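Local atomic coordinates of aspartate-semialdehyde dehydrogenase (Thermus thermophilus, PDB entry 2YV3), a protein that probably catalyses the NADPH-dependent reductive dephosphorylation of L-aspartyl-4-phosphate to L-aspartate-semialdehyde, an early step in lysine, methionine and threonine biosynthesis. Residues F183-I195 / I225-A237. Numbering follows the deposited sequence.
Sequences FAHPLPFNVIPHI and ISATAVRVPTLRA
Ile195 lays its CD1 methyl over the centre of one face of the Arg231 guanidinium, 3.4 Å from CZ, while its CG1 rests on CB of Ala229. The arginine is a worked example of a charged group packed among apolar side chains. With CG anti to the backbone N (chi1 -180°) and the chain then bent at chi2 and chi3, its aliphatic part runs beside Ile192, whose CD1 lies 3.8 Å from Arg231 CG, and is crossed at about a right angle by Leu187. The same leucine sets CD2 over the Phe183 ring, and CD1 of that ring comes 4.0 Å from Arg231 NE, the two planes 63° apart; Leu187 CG also packs 4.2 Å from Pro233 CG. Replacing Arg231 by alanine would probably open a gap beside Ile195 CD1 and Leu187 CD2 and remove a positive charge from the predicted substrate site. Two backbone hydrogen bonds, Ile192 N to Arg231 O (3.2 Å) and Arg231 N to Ile192 O, the latter almost straight at 178°, make an antiparallel hydrogen-bonded pair. Asn190 OD1 and His194 ND1 are hydrogen-bonded to Leu280 N and Tyr276 OH of the second subunit. This single bridge joins the irregular loop 183-195 to the chain following strand 224-228, at a predicted substrate-binding arginine of the semialdehyde dehydrogenase dimerisation domain.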
ATOM      1  N   PHE A 183     -13.683  -8.240   8.424  1.00 25.58           N
ATOM      2  CA  PHE A 183     -12.826  -8.328   7.267  1.00 22.78           C
ATOM      3  C   PHE A 183     -12.611  -9.805   6.987  1.00 32.74           C
ATOM      4  O   PHE A 183     -13.169 -10.663   7.688  1.00 27.18           O
ATOM      5  CB  PHE A 183     -11.523  -7.609   7.584  1.00 29.13           C
ATOM      6  CG  PHE A 183     -11.726  -6.192   8.075  1.00 29.00           C
ATOM      7  CD1 PHE A 183     -12.079  -5.174   7.188  1.00 26.81           C
ATOM      8  CD2 PHE A 183     -11.609  -5.886   9.423  1.00 28.85           C
ATOM      9  CE1 PHE A 183     -12.310  -3.889   7.631  1.00 10.24           C
ATOM     10  CE2 PHE A 183     -11.840  -4.593   9.883  1.00 28.59           C
ATOM     11  CZ  PHE A 183     -12.192  -3.593   8.979  1.00 28.31           C
ATOM     12  N   ALA A 184     -11.814 -10.120   5.971  1.00 32.84           N
ATOM     13  CA  ALA A 184     -11.573 -11.525   5.647  1.00 30.92           C
ATOM     14  C   ALA A 184     -10.644 -12.150   6.685  1.00 29.05           C
ATOM     15  O   ALA A 184     -10.646 -13.368   6.902  1.00 17.01           O
ATOM     16  CB  ALA A 184     -10.962 -11.641   4.239  1.00 32.05           C
ATOM     17  N   HIS A 185      -9.853 -11.290   7.322  1.00 28.91           N
ATOM     18  CA  HIS A 185      -8.874 -11.706   8.321  1.00 28.80           C
ATOM     19  C   HIS A 185      -8.759 -10.601   9.384  1.00 25.38           C
ATOM     20  O   HIS A 185      -9.525  -9.641   9.370  1.00 19.61           O
ATOM     21  CB  HIS A 185      -7.514 -11.900   7.629  1.00 26.34           C
ATOM     22  CG  HIS A 185      -7.517 -12.937   6.548  1.00 21.12           C
ATOM     23  ND1 HIS A 185      -7.218 -14.262   6.784  1.00 19.27           N
ATOM     24  CD2 HIS A 185      -7.772 -12.840   5.221  1.00 26.37           C
ATOM     25  CE1 HIS A 185      -7.287 -14.935   5.648  1.00 20.62           C
ATOM     26  NE2 HIS A 185      -7.622 -14.096   4.685  1.00 19.58           N
ATOM     27  N   PRO A 186      -7.812 -10.738  10.334  1.00 24.51           N
ATOM     28  CA  PRO A 186      -7.678  -9.683  11.351  1.00 26.40           C
ATOM     29  C   PRO A 186      -6.845  -8.555  10.734  1.00 26.51           C
ATOM     30  O   PRO A 186      -5.713  -8.786  10.325  1.00 26.53           O
ATOM     31  CB  PRO A 186      -6.935 -10.383  12.498  1.00 27.34           C
ATOM     32  CG  PRO A 186      -7.146 -11.842  12.240  1.00 18.89           C
ATOM     33  CD  PRO A 186      -7.074 -11.942  10.744  1.00 19.11           C
ATOM     34  N   LEU A 187      -7.398  -7.346  10.651  1.00 26.60           N
ATOM     35  CA  LEU A 187      -6.673  -6.236  10.034  1.00 21.62           C
ATOM     36  C   LEU A 187      -5.718  -5.423  10.907  1.00 20.84           C
ATOM     37  O   LEU A 187      -4.923  -4.645  10.384  1.00 24.74           O
ATOM     38  CB  LEU A 187      -7.652  -5.279   9.341  1.00 27.69           C
ATOM     39  CG  LEU A 187      -7.010  -4.109   8.567  1.00 26.22           C
ATOM     40  CD1 LEU A 187      -6.257  -4.616   7.341  1.00 19.08           C
ATOM     41  CD2 LEU A 187      -8.089  -3.142   8.148  1.00 25.18           C
ATOM     42  N   PRO A 188      -5.774  -5.576  12.239  1.00 23.99           N
ATOM     43  CA  PRO A 188      -4.822  -4.765  13.015  1.00 26.88           C
ATOM     44  C   PRO A 188      -3.374  -5.122  12.687  1.00 15.25           C
ATOM     45  O   PRO A 188      -2.996  -6.283  12.734  1.00 22.62           O
ATOM     46  CB  PRO A 188      -5.204  -5.076  14.460  1.00 16.44           C
ATOM     47  CG  PRO A 188      -6.672  -5.278  14.365  1.00 29.42           C
ATOM     48  CD  PRO A 188      -6.811  -6.138  13.118  1.00 29.69           C
ATOM     49  N   PHE A 189      -2.581  -4.114  12.332  1.00 19.45           N
ATOM     50  CA  PHE A 189      -1.174  -4.296  11.973  1.00 13.65           C
ATOM     51  C   PHE A 189      -0.980  -5.300  10.855  1.00 12.08           C
ATOM     52  O   PHE A 189      -0.193  -6.234  10.956  1.00  8.76           O
ATOM     53  CB  PHE A 189      -0.391  -4.707  13.214  1.00 15.01           C
ATOM     54  CG  PHE A 189      -0.215  -3.592  14.185  1.00 12.91           C
ATOM     55  CD1 PHE A 189       0.629  -2.531  13.883  1.00 11.50           C
ATOM     56  CD2 PHE A 189      -0.931  -3.564  15.368  1.00 14.00           C
ATOM     57  CE1 PHE A 189       0.755  -1.455  14.751  1.00  7.56           C
ATOM     58  CE2 PHE A 189      -0.812  -2.490  16.244  1.00 20.48           C
ATOM     59  CZ  PHE A 189       0.033  -1.434  15.934  1.00 20.45           C
ATOM     60  N   ASN A 190      -1.683  -5.095   9.760  1.00 12.95           N
ATOM     61  CA  ASN A 190      -1.574  -6.042   8.675  1.00 21.31           C
ATOM     62  C   ASN A 190      -2.242  -5.517   7.416  1.00 30.60           C
ATOM     63  O   ASN A 190      -2.944  -4.507   7.452  1.00 38.43           O
ATOM     64  CB  ASN A 190      -2.240  -7.338   9.120  1.00 20.74           C
ATOM     65  CG  ASN A 190      -2.227  -8.393   8.053  1.00 28.89           C
ATOM     66  OD1 ASN A 190      -1.193  -8.670   7.458  1.00 22.40           O
ATOM     67  ND2 ASN A 190      -3.384  -9.005   7.810  1.00 34.10           N
ATOM     68  N   VAL A 191      -2.029  -6.177   6.289  1.00 19.68           N
ATOM     69  CA  VAL A 191      -2.704  -5.721   5.094  1.00 20.29           C
ATOM     70  C   VAL A 191      -3.298  -6.944   4.420  1.00 20.28           C
ATOM     71  O   VAL A 191      -2.710  -8.024   4.464  1.00 23.44           O
ATOM     72  CB  VAL A 191      -1.741  -4.916   4.152  1.00 22.32           C
ATOM     73  CG1 VAL A 191      -1.250  -3.684   4.884  1.00  1.00           C
ATOM     74  CG2 VAL A 191      -0.564  -5.780   3.674  1.00 20.27           C
ATOM     75  N   ILE A 192      -4.473  -6.771   3.820  1.00 15.76           N
ATOM     76  CA  ILE A 192      -5.198  -7.868   3.170  1.00  9.57           C
ATOM     77  C   ILE A 192      -5.269  -7.583   1.685  1.00 12.38           C
ATOM     78  O   ILE A 192      -6.027  -6.723   1.270  1.00 20.76           O
ATOM     79  CB  ILE A 192      -6.665  -7.954   3.710  1.00  7.21           C
ATOM     80  CG1 ILE A 192      -6.668  -7.904   5.232  1.00  2.71           C
ATOM     81  CG2 ILE A 192      -7.312  -9.264   3.313  1.00 10.28           C
ATOM     82  CD1 ILE A 192      -7.888  -7.309   5.787  1.00 10.67           C
ATOM     83  N   PRO A 193      -4.482  -8.295   0.860  1.00 19.06           N
ATOM     84  CA  PRO A 193      -4.537  -8.039  -0.584  1.00 17.48           C
ATOM     85  C   PRO A 193      -5.848  -8.625  -1.121  1.00 21.82           C
ATOM     86  O   PRO A 193      -5.888  -9.341  -2.112  1.00 11.80           O
ATOM     87  CB  PRO A 193      -3.302  -8.765  -1.093  1.00  9.31           C
ATOM     88  CG  PRO A 193      -3.247  -9.944  -0.189  1.00 14.71           C
ATOM     89  CD  PRO A 193      -3.518  -9.367   1.162  1.00  9.73           C
ATOM     90  N   HIS A 194      -6.930  -8.290  -0.440  1.00 21.13           N
ATOM     91  CA  HIS A 194      -8.226  -8.802  -0.805  1.00 29.12           C
ATOM     92  C   HIS A 194      -9.335  -7.835  -0.392  1.00 30.82           C
ATOM     93  O   HIS A 194      -9.655  -7.711   0.780  1.00 37.28           O
ATOM     94  CB  HIS A 194      -8.399 -10.164  -0.123  1.00 32.54           C
ATOM     95  CG  HIS A 194      -9.678 -10.867  -0.460  1.00 30.21           C
ATOM     96  ND1 HIS A 194      -9.961 -12.137  -0.006  1.00 32.31           N
ATOM     97  CD2 HIS A 194     -10.762 -10.470  -1.168  1.00 21.41           C
ATOM     98  CE1 HIS A 194     -11.167 -12.490  -0.416  1.00 34.51           C
ATOM     99  NE2 HIS A 194     -11.673 -11.496  -1.124  1.00 26.97           N
ATOM    100  N   ILE A 195      -9.919  -7.128  -1.349  1.00 35.05           N
ATOM    101  CA  ILE A 195     -10.991  -6.221  -0.984  1.00 36.45           C
ATOM    102  C   ILE A 195     -12.349  -6.823  -1.292  1.00 35.88           C
ATOM    103  O   ILE A 195     -13.158  -6.988  -0.382  1.00 31.13           O
ATOM    104  CB  ILE A 195     -10.854  -4.842  -1.671  1.00 45.73           C
ATOM    105  CG1 ILE A 195      -9.705  -4.052  -1.023  1.00 33.57           C
ATOM    106  CG2 ILE A 195     -12.171  -4.056  -1.545  1.00 46.40           C
ATOM    107  CD1 ILE A 195      -9.911  -3.728   0.455  1.00 22.72           C
ATOM    108  N   ILE A 225      -6.102  -0.638 -17.840  1.00 22.61           N
ATOM    109  CA  ILE A 225      -5.985  -0.385 -16.420  1.00 32.03           C
ATOM    110  C   ILE A 225      -5.816  -1.660 -15.601  1.00 28.78           C
ATOM    111  O   ILE A 225      -6.583  -2.614 -15.756  1.00 26.71           O
ATOM    112  CB  ILE A 225      -7.219   0.365 -15.883  1.00 36.55           C
ATOM    113  CG1 ILE A 225      -7.635   1.465 -16.841  1.00 39.60           C
ATOM    114  CG2 ILE A 225      -6.900   0.998 -14.543  1.00 37.18           C
ATOM    115  CD1 ILE A 225      -8.944   2.140 -16.430  1.00 53.46           C
ATOM    116  N   SER A 226      -4.802  -1.659 -14.736  1.00 30.75           N
ATOM    117  CA  SER A 226      -4.503  -2.771 -13.828  1.00 25.97           C
ATOM    118  C   SER A 226      -4.565  -2.147 -12.445  1.00 21.89           C
ATOM    119  O   SER A 226      -4.231  -0.976 -12.289  1.00 26.76           O
ATOM    120  CB  SER A 226      -3.093  -3.312 -14.086  1.00 26.71           C
ATOM    121  OG  SER A 226      -2.685  -4.269 -13.119  1.00 29.69           O
ATOM    122  N   ALA A 227      -4.997  -2.908 -11.445  1.00 24.47           N
ATOM    123  CA  ALA A 227      -5.084  -2.379 -10.079  1.00 26.52           C
ATOM    124  C   ALA A 227      -5.113  -3.480  -9.028  1.00 21.42           C
ATOM    125  O   ALA A 227      -5.727  -4.526  -9.240  1.00 20.27           O
ATOM    126  CB  ALA A 227      -6.328  -1.507  -9.939  1.00 18.45           C
ATOM    127  N   THR A 228      -4.440  -3.240  -7.903  1.00 16.20           N
ATOM    128  CA  THR A 228      -4.407  -4.196  -6.798  1.00 18.28           C
ATOM    129  C   THR A 228      -5.031  -3.516  -5.597  1.00 18.11           C
ATOM    130  O   THR A 228      -4.414  -2.637  -5.009  1.00 17.48           O
ATOM    131  CB  THR A 228      -2.968  -4.592  -6.369  1.00 26.62           C
ATOM    132  OG1 THR A 228      -2.255  -5.138  -7.478  1.00 18.03           O
ATOM    133  CG2 THR A 228      -3.022  -5.647  -5.225  1.00 31.51           C
ATOM    134  N   ALA A 229      -6.237  -3.924  -5.224  1.00  8.14           N
ATOM    135  CA  ALA A 229      -6.906  -3.327  -4.084  1.00 17.24           C
ATOM    136  C   ALA A 229      -6.385  -3.933  -2.791  1.00 17.07           C
ATOM    137  O   ALA A 229      -6.487  -5.142  -2.582  1.00 26.42           O
ATOM    138  CB  ALA A 229      -8.430  -3.535  -4.191  1.00 13.51           C
ATOM    139  N   VAL A 230      -5.812  -3.111  -1.920  1.00 17.24           N
ATOM    140  CA  VAL A 230      -5.327  -3.645  -0.657  1.00 17.86           C
ATOM    141  C   VAL A 230      -5.914  -2.881   0.512  1.00 20.33           C
ATOM    142  O   VAL A 230      -5.981  -1.655   0.490  1.00 25.95           O
ATOM    143  CB  VAL A 230      -3.807  -3.645  -0.583  1.00  7.84           C
ATOM    144  CG1 VAL A 230      -3.355  -4.365   0.704  1.00 18.28           C
ATOM    145  CG2 VAL A 230      -3.238  -4.332  -1.823  1.00 12.15           C
ATOM    146  N   ARG A 231      -6.372  -3.634   1.507  1.00 14.57           N
ATOM    147  CA  ARG A 231      -7.001  -3.103   2.710  1.00 22.25           C
ATOM    148  C   ARG A 231      -5.870  -2.826   3.700  1.00 22.00           C
ATOM    149  O   ARG A 231      -4.924  -3.600   3.756  1.00 32.27           O
ATOM    150  CB  ARG A 231      -7.972  -4.166   3.266  1.00 23.78           C
ATOM    151  CG  ARG A 231      -8.748  -3.806   4.536  1.00 20.84           C
ATOM    152  CD  ARG A 231      -9.843  -2.759   4.301  1.00 23.43           C
ATOM    153  NE  ARG A 231     -11.106  -3.284   3.788  1.00  9.80           N
ATOM    154  CZ  ARG A 231     -11.878  -2.610   2.933  1.00 21.62           C
ATOM    155  NH1 ARG A 231     -11.492  -1.414   2.508  1.00 12.15           N
ATOM    156  NH2 ARG A 231     -13.041  -3.100   2.511  1.00  8.50           N
ATOM    157  N   VAL A 232      -5.943  -1.740   4.467  1.00 17.35           N
ATOM    158  CA  VAL A 232      -4.880  -1.443   5.432  1.00 18.09           C
ATOM    159  C   VAL A 232      -5.426  -0.804   6.694  1.00 15.91           C
ATOM    160  O   VAL A 232      -6.552  -0.325   6.720  1.00 18.13           O
ATOM    161  CB  VAL A 232      -3.806  -0.508   4.850  1.00 23.26           C
ATOM    162  CG1 VAL A 232      -3.287  -1.075   3.529  1.00 26.11           C
ATOM    163  CG2 VAL A 232      -4.378   0.909   4.673  1.00 15.46           C
ATOM    164  N   PRO A 233      -4.623  -0.779   7.761  1.00 14.46           N
ATOM    165  CA  PRO A 233      -5.074  -0.191   9.026  1.00 18.53           C
ATOM    166  C   PRO A 233      -5.221   1.323   9.028  1.00 19.56           C
ATOM    167  O   PRO A 233      -4.363   2.051   9.516  1.00 21.18           O
ATOM    168  CB  PRO A 233      -4.028  -0.681  10.030  1.00  8.32           C
ATOM    169  CG  PRO A 233      -3.508  -1.912   9.403  1.00 12.85           C
ATOM    170  CD  PRO A 233      -3.366  -1.504   7.961  1.00 10.85           C
ATOM    171  N   THR A 234      -6.331   1.789   8.477  1.00 23.78           N
ATOM    172  CA  THR A 234      -6.618   3.205   8.428  1.00 14.63           C
ATOM    173  C   THR A 234      -8.118   3.419   8.583  1.00  9.31           C
ATOM    174  O   THR A 234      -8.915   2.644   8.085  1.00 19.62           O
ATOM    175  CB  THR A 234      -6.088   3.804   7.128  1.00  1.00           C
ATOM    176  OG1 THR A 234      -4.683   3.562   7.063  1.00 13.83           O
ATOM    177  CG2 THR A 234      -6.275   5.294   7.108  1.00 15.73           C
ATOM    178  N   LEU A 235      -8.492   4.457   9.315  1.00 19.13           N
ATOM    179  CA  LEU A 235      -9.888   4.758   9.554  1.00 17.93           C
ATOM    180  C   LEU A 235     -10.687   5.027   8.291  1.00 21.81           C
ATOM    181  O   LEU A 235     -11.281   4.120   7.737  1.00 21.84           O
ATOM    182  CB  LEU A 235     -10.036   5.969  10.484  1.00 25.76           C
ATOM    183  CG  LEU A 235      -9.863   5.846  11.996  1.00 19.44           C
ATOM    184  CD1 LEU A 235     -10.549   4.562  12.459  1.00 35.47           C
ATOM    185  CD2 LEU A 235      -8.412   5.850  12.371  1.00 28.17           C
ATOM    186  N   ARG A 236     -10.679   6.277   7.828  1.00 29.84           N
ATOM    187  CA  ARG A 236     -11.482   6.667   6.669  1.00 24.77           C
ATOM    188  C   ARG A 236     -10.857   7.164   5.363  1.00 21.96           C
ATOM    189  O   ARG A 236     -11.607   7.557   4.473  1.00 18.71           O
ATOM    190  CB  ARG A 236     -12.529   7.698   7.132  1.00 21.26           C
ATOM    191  CG  ARG A 236     -12.044   8.655   8.237  1.00 19.64           C
ATOM    192  CD  ARG A 236     -13.177   9.549   8.718  1.00 12.57           C
ATOM    193  NE  ARG A 236     -13.709  10.379   7.640  1.00 23.82           N
ATOM    194  CZ  ARG A 236     -14.918  10.931   7.640  1.00 14.82           C
ATOM    195  NH1 ARG A 236     -15.748  10.745   8.664  1.00 12.95           N
ATOM    196  NH2 ARG A 236     -15.293  11.678   6.617  1.00 10.73           N
ATOM    197  N   ALA A 237      -9.530   7.121   5.210  1.00 21.71           N
ATOM    198  CA  ALA A 237      -8.903   7.628   3.973  1.00 20.07           C
ATOM    199  C   ALA A 237      -8.280   6.624   2.983  1.00 24.59           C
ATOM    200  O   ALA A 237      -7.441   5.795   3.346  1.00 32.39           O
ATOM    201  CB  ALA A 237      -7.862   8.685   4.338  1.00 23.65           C
TER